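Local coordinates for microcin B17-processing protein McbC (Escherichia coli str. K-12 substr. MG1655, PDB 6GRH) that helps turn the inactive microcin B17 precursor into the active peptide antibiotic, as an FMN-binding oxidoreductase of the nitroreductase family, at residues V11-T15 and F195-L199; L126-E130 and A210-T214. All coordinates share one frame; numbering follows the deposited sequence.

Contact 1. Residues V11-T15 and F195-L199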
loop_
_atom_site.group_PDB
_atom_site.type_symbol
_atom_site.label_atom_id
_atom_site.label_comp_id
_atom_site.label_asym_id
_atom_site.label_seq_id
_atom_site.Cartn_x
_atom_site.Cartn_y
_atom_site.Cartn_z
ATOM N N VAL D 11 8.975 -10.499 22.230
ATOM C CA VAL D 11 8.596 -9.406 21.357
ATOM C C VAL D 11 7.389 -9.766 20.503
ATOM O O VAL D 11 6.424 -8.986 20.438
ATOM C CB VAL D 11 9.789 -8.950 20.479
ATOM C CG1 VAL D 11 9.353 -7.970 19.403
ATOM C CG2 VAL D 11 10.843 -8.347 21.380
ATOM N N THR D 12 7.408 -10.944 19.876
ATOM C CA THR D 12 6.367 -11.260 18.896
ATOM C C THR D 12 4.954 -11.381 19.522
ATOM O O THR D 12 3.956 -11.196 18.844
ATOM C CB THR D 12 6.717 -12.501 18.058
ATOM O OG1 THR D 12 5.959 -12.492 16.841
ATOM C CG2 THR D 12 6.441 -13.782 18.825
ATOM N N HIS D 13 4.894 -11.679 20.816
ATOM C CA HIS D 13 3.645 -11.650 21.564
ATOM C C HIS D 13 2.826 -10.358 21.353
ATOM O O HIS D 13 1.606 -10.406 21.404
ATOM C CB HIS D 13 3.953 -11.883 23.054
ATOM C CG HIS D 13 2.755 -12.180 23.886
ATOM N ND1 HIS D 13 1.943 -13.272 23.656
ATOM C CD2 HIS D 13 2.243 -11.544 24.971
ATOM C CE1 HIS D 13 0.965 -13.278 24.550
ATOM N NE2 HIS D 13 1.129 -12.242 25.360
ATOM N N TYR D 14 3.487 -9.228 21.099
ATOM C CA TYR D 14 2.800 -7.947 20.896
ATOM C C TYR D 14 2.687 -7.498 19.452
ATOM O O TYR D 14 2.168 -6.421 19.198
ATOM C CB TYR D 14 3.506 -6.845 21.696
ATOM C CG TYR D 14 3.472 -7.107 23.183
ATOM C CD1 TYR D 14 2.367 -6.763 23.937
ATOM C CD2 TYR D 14 4.536 -7.721 23.822
ATOM C CE1 TYR D 14 2.313 -7.029 25.292
ATOM C CE2 TYR D 14 4.495 -8.001 25.179
ATOM C CZ TYR D 14 3.381 -7.634 25.910
ATOM O OH TYR D 14 3.325 -7.884 27.237
ATOM N N THR D 15 3.156 -8.308 18.498
ATOM C CA THR D 15 3.210 -7.891 17.103
ATOM C C THR D 15 1.812 -7.819 16.482
ATOM O O THR D 15 0.988 -8.715 16.663
ATOM C CB THR D 15 4.138 -8.836 16.298
ATOM O OG1 THR D 15 5.480 -8.583 16.720
ATOM C CG2 THR D 15 4.013 -8.632 14.797
ATOM N N PHE D 195 12.581 -6.095 12.352
ATOM C CA PHE D 195 11.272 -5.448 12.103
ATOM C C PHE D 195 10.373 -5.461 13.316
ATOM O O PHE D 195 9.830 -4.428 13.712
ATOM C CB PHE D 195 10.533 -6.065 10.930
ATOM C CG PHE D 195 11.194 -5.810 9.600
ATOM C CD1 PHE D 195 11.153 -4.557 9.021
ATOM C CD2 PHE D 195 11.869 -6.830 8.941
ATOM C CE1 PHE D 195 11.749 -4.323 7.785
ATOM C CE2 PHE D 195 12.471 -6.601 7.702
ATOM C CZ PHE D 195 12.408 -5.338 7.132
ATOM N N GLU D 196 10.232 -6.631 13.920
ATOM C CA GLU D 196 9.287 -6.758 15.023
ATOM C C GLU D 196 9.715 -5.994 16.264
ATOM O O GLU D 196 8.855 -5.488 16.967
ATOM C CB GLU D 196 8.984 -8.232 15.312
ATOM C CG GLU D 196 8.119 -8.825 14.194
ATOM C CD GLU D 196 7.536 -10.192 14.508
ATOM O OE1 GLU D 196 6.925 -10.363 15.596
ATOM O OE2 GLU D 196 7.634 -11.078 13.632
ATOM N N LYS D 197 11.018 -5.867 16.515
ATOM C CA LYS D 197 11.513 -5.049 17.614
ATOM C C LYS D 197 11.264 -3.559 17.351
ATOM O O LYS D 197 10.993 -2.817 18.291
ATOM C CB LYS D 197 12.987 -5.290 17.867
ATOM C CG LYS D 197 13.448 -4.681 19.181
ATOM C CD LYS D 197 14.290 -5.656 19.952
ATOM C CE LYS D 197 14.929 -4.998 21.155
ATOM N NZ LYS D 197 16.390 -4.734 20.974
ATOM N N ALA D 198 11.343 -3.130 16.089
ATOM C CA ALA D 198 11.017 -1.727 15.742
ATOM C C ALA D 198 9.523 -1.395 15.823
ATOM O O ALA D 198 9.164 -0.237 16.034
ATOM C CB ALA D 198 11.548 -1.379 14.358
ATOM N N LEU D 199 8.654 -2.387 15.642
ATOM C CA LEU D 199 7.226 -2.143 15.491
ATOM C C LEU D 199 6.369 -2.461 16.721
ATOM O O LEU D 199 5.270 -1.911 16.869
ATOM C CB LEU D 199 6.699 -2.919 14.277
ATOM C CG LEU D 199 7.341 -2.490 12.942
ATOM C CD1 LEU D 199 6.947 -3.452 11.836
ATOM C CD2 LEU D 199 6.933 -1.094 12.550
HETATM O O HOH W 1 6.020 -5.992 15.843
#
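Glu196 reaches from its helix toward residues 11-15 and places one carboxylate oxygen, OE1, between the hydroxyls of Thr12 and Thr15. Both threonines donate to it. Thr12 OG1 lies 2.6 Å from Glu196 OE1 and meets its syn lone pair. Thr15 OG1 is also 2.6 Å from Glu196 OE1, but it comes from the anti side and sits 31° out of the carboxylate plane. The two approaches differ in direction as well. The Thr12 side chain lies alongside Glu196 and points the same way, whereas that of Thr15 crosses it at about a right angle. Beyond CG the glutamate is extended (chi2 -169°), which carries the carboxylate clear of its own helix. The Thr15 hydroxyl stands beside its own backbone N (chi1 -70°), and the methyl CG2 also touches the carboxylate, 3.5 Å from Glu196 OE1. A water donates to Thr15 OG1 at 2.8 Å and to Glu196 O at 3.1 Å, so the Thr15 hydroxyl is held from two directions. Val11 CG1 rests against the backbone, 3.5 Å from Glu196 O, and meets Glu196 CB at 4.1 Å. The other carboxylate oxygen, OE2, bonds to Met1 N of the neighbouring McbD chain. Thr12 OG1 also bonds to Asn3 ND2 of that McbD chain. Two bonds to one buried oxygen and a third to OE2 should fix the rotation of the carboxylate and probably favour its charged form. The two threonines come together through the type I beta turn from Thr12 to Thr15, closed by Thr15 N bonding to Thr12 O at 3.0 Å. The arrangement is a beta turn gripping a helix-borne carboxylate, set at the interface of McbC with McbD.

Contact 2. Residues L126-E130 and A210-T214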
loop_
_atom_site.group_PDB
_atom_site.type_symbol
_atom_site.label_atom_id
_atom_site.label_comp_id
_atom_site.label_asym_id
_atom_site.label_seq_id
_atom_site.Cartn_x
_atom_site.Cartn_y
_atom_site.Cartn_z
ATOM N N LEU D 126 14.545 0.854 23.237
ATOM C CA LEU D 126 14.361 -0.468 22.627
ATOM C C LEU D 126 15.538 -0.923 21.755
ATOM O O LEU D 126 15.755 -2.133 21.594
ATOM C CB LEU D 126 13.060 -0.495 21.829
ATOM C CG LEU D 126 11.824 -0.245 22.698
ATOM C CD1 LEU D 126 10.610 -0.094 21.804
ATOM C CD2 LEU D 126 11.624 -1.361 23.719
ATOM N N TYR D 127 16.287 0.021 21.204
ATOM C CA TYR D 127 17.491 -0.300 20.394
ATOM C C TYR D 127 17.278 -1.426 19.370
ATOM O O TYR D 127 17.921 -2.496 19.446
ATOM C CB TYR D 127 18.671 -0.590 21.327
ATOM C CG TYR D 127 19.054 0.643 22.081
ATOM C CD1 TYR D 127 19.854 1.610 21.475
ATOM C CD2 TYR D 127 18.542 0.901 23.357
ATOM C CE1 TYR D 127 20.178 2.788 22.133
ATOM C CE2 TYR D 127 18.879 2.067 24.042
ATOM C CZ TYR D 127 19.693 3.015 23.420
ATOM O OH TYR D 127 20.007 4.192 24.048
ATOM N N PRO D 128 16.417 -1.180 18.370
ATOM C CA PRO D 128 16.081 -2.245 17.413
ATOM C C PRO D 128 17.082 -2.496 16.293
ATOM O O PRO D 128 16.820 -3.346 15.445
ATOM C CB PRO D 128 14.756 -1.735 16.785
ATOM C CG PRO D 128 14.916 -0.250 16.819
ATOM C CD PRO D 128 15.560 0.012 18.160
ATOM N N ILE D 129 18.178 -1.742 16.255
ATOM C CA ILE D 129 19.132 -1.817 15.179
ATOM C C ILE D 129 20.312 -2.622 15.662
ATOM O O ILE D 129 20.849 -2.355 16.724
ATOM C CB ILE D 129 19.599 -0.407 14.731
ATOM C CG1 ILE D 129 18.413 0.424 14.305
ATOM C CG2 ILE D 129 20.665 -0.481 13.634
ATOM C CD1 ILE D 129 17.551 -0.201 13.229
ATOM N N GLU D 130 20.716 -3.600 14.862
ATOM C CA GLU D 130 21.866 -4.449 15.158
ATOM C C GLU D 130 23.036 -4.067 14.263
ATOM O O GLU D 130 22.844 -3.707 13.088
ATOM C CB GLU D 130 21.496 -5.905 14.932
ATOM C CG GLU D 130 20.311 -6.347 15.784
ATOM C CD GLU D 130 20.541 -6.215 17.289
ATOM O OE1 GLU D 130 21.630 -6.547 17.784
ATOM O OE2 GLU D 130 19.601 -5.790 18.002
ATOM N N ALA D 210 13.332 3.665 14.104
ATOM C CA ALA D 210 14.437 2.727 13.854
ATOM C C ALA D 210 15.424 3.217 12.769
ATOM O O ALA D 210 16.643 3.096 12.934
ATOM C CB ALA D 210 13.891 1.374 13.479
ATOM N N LEU D 211 14.886 3.791 11.693
ATOM C CA LEU D 211 15.706 4.348 10.605
ATOM C C LEU D 211 16.520 5.550 11.074
ATOM O O LEU D 211 17.683 5.636 10.785
ATOM C CB LEU D 211 14.847 4.690 9.370
ATOM C CG LEU D 211 14.704 3.541 8.370
ATOM C CD1 LEU D 211 14.206 2.237 8.961
ATOM C CD2 LEU D 211 13.759 3.942 7.251
ATOM N N MET D 212 15.908 6.433 11.858
ATOM C CA MET D 212 16.632 7.534 12.459
ATOM C C MET D 212 17.738 7.052 13.394
ATOM O O MET D 212 18.859 7.553 13.349
ATOM C CB MET D 212 15.668 8.527 13.137
ATOM C CG MET D 212 14.812 9.242 12.108
ATOM S SD MET D 212 13.709 10.481 12.802
ATOM C CE MET D 212 12.676 9.523 13.881
ATOM N N GLU D 213 17.447 6.042 14.190
ATOM C CA GLU D 213 18.434 5.481 15.072
ATOM C C GLU D 213 19.659 4.966 14.342
ATOM O O GLU D 213 20.763 5.172 14.791
ATOM C CB GLU D 213 17.818 4.384 15.915
ATOM C CG GLU D 213 18.778 3.674 16.833
ATOM C CD GLU D 213 18.057 2.664 17.702
ATOM O OE1 GLU D 213 16.929 3.003 18.183
ATOM O OE2 GLU D 213 18.620 1.540 17.891
ATOM N N THR D 214 19.456 4.342 13.207
ATOM C CA THR D 214 20.552 3.872 12.357
ATOM C C THR D 214 21.520 4.992 11.969
ATOM O O THR D 214 22.725 4.816 12.021
ATOM C CB THR D 214 19.969 3.193 11.114
ATOM O OG1 THR D 214 19.088 2.145 11.557
ATOM C CG2 THR D 214 21.051 2.621 10.246
HETATM O O HOH W 2 20.520 -0.085 18.440
#
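Pro128 and Ala210 approach to 6.3 Å between CA atoms, and Ile129 and Thr214 to 6.5 Å between theirs. Here the start of strand 129-135 meets one side of helix 204-227, a strand-on-helix packing within the nitroreductase fold. Tyr127, just before the strand, has left-handed backbone angles (phi 46°, psi 65°). Its CA comes to 3.3 Å from Glu213 OE2. The carboxylate packs against the chain at Tyr127 and Pro128, with Pro128 CD 3.3 Å from Glu213 OE1. The Tyr127 side chain crosses that of Glu213 at about a right angle, and its ring is inclined 58° to the carboxylate plane. Glu213 arrives there fully stretched from its helix. Its OE1 bonds to Ser122 OG, and that hydroxyl also bonds to Tyr127 N. Ser122 belongs to the FMN pocket, so Glu213 probably acts from the second shell, helping to hold Ser122. A water donates to both Glu213 OE2 and Ile129 O, and it lies at the edge of the Tyr127 ring, in its plane. The apolar part lies alongside. Ala210 CB touches both Pro128 CG, at 3.9 Å, and Ile129 CD1. The Ile129 side chain crosses that of Thr214, its CG1 and CD1 both touching the hydroxyl. Thr214 turns this hydroxyl back onto its own helix: Thr214 OG1 donates to Ala210 O at 3.0 Å, while Thr214 N reaches the same oxygen from the opposite face of the carbonyl plane.

The segments alternate along the chain: 11-15, 126-130, 195-199, then 210-214. The centres of contacts 1 and 2 are about 13 Å apart, on the same side of the chain's centre. Helix 195-199 follows strand 187-194, the sheet neighbour of strand 129-135, and precedes helix 204-227. Its Glu196 meets the N-terminal turn; its Lys197 and Ala198 meet contact 2. The two contacts touch directly. Lys197 NZ bonds to the carbonyl oxygens of Leu126 and Tyr127, and Ala198 CB meets Ala210 CB at 3.7 Å. Contact 1 faces McbD and contact 2 borders the FMN pocket; both also touch the second McbC subunit. Helix 195-199 thus physically joins the McbD interface to the wall of the flavin site.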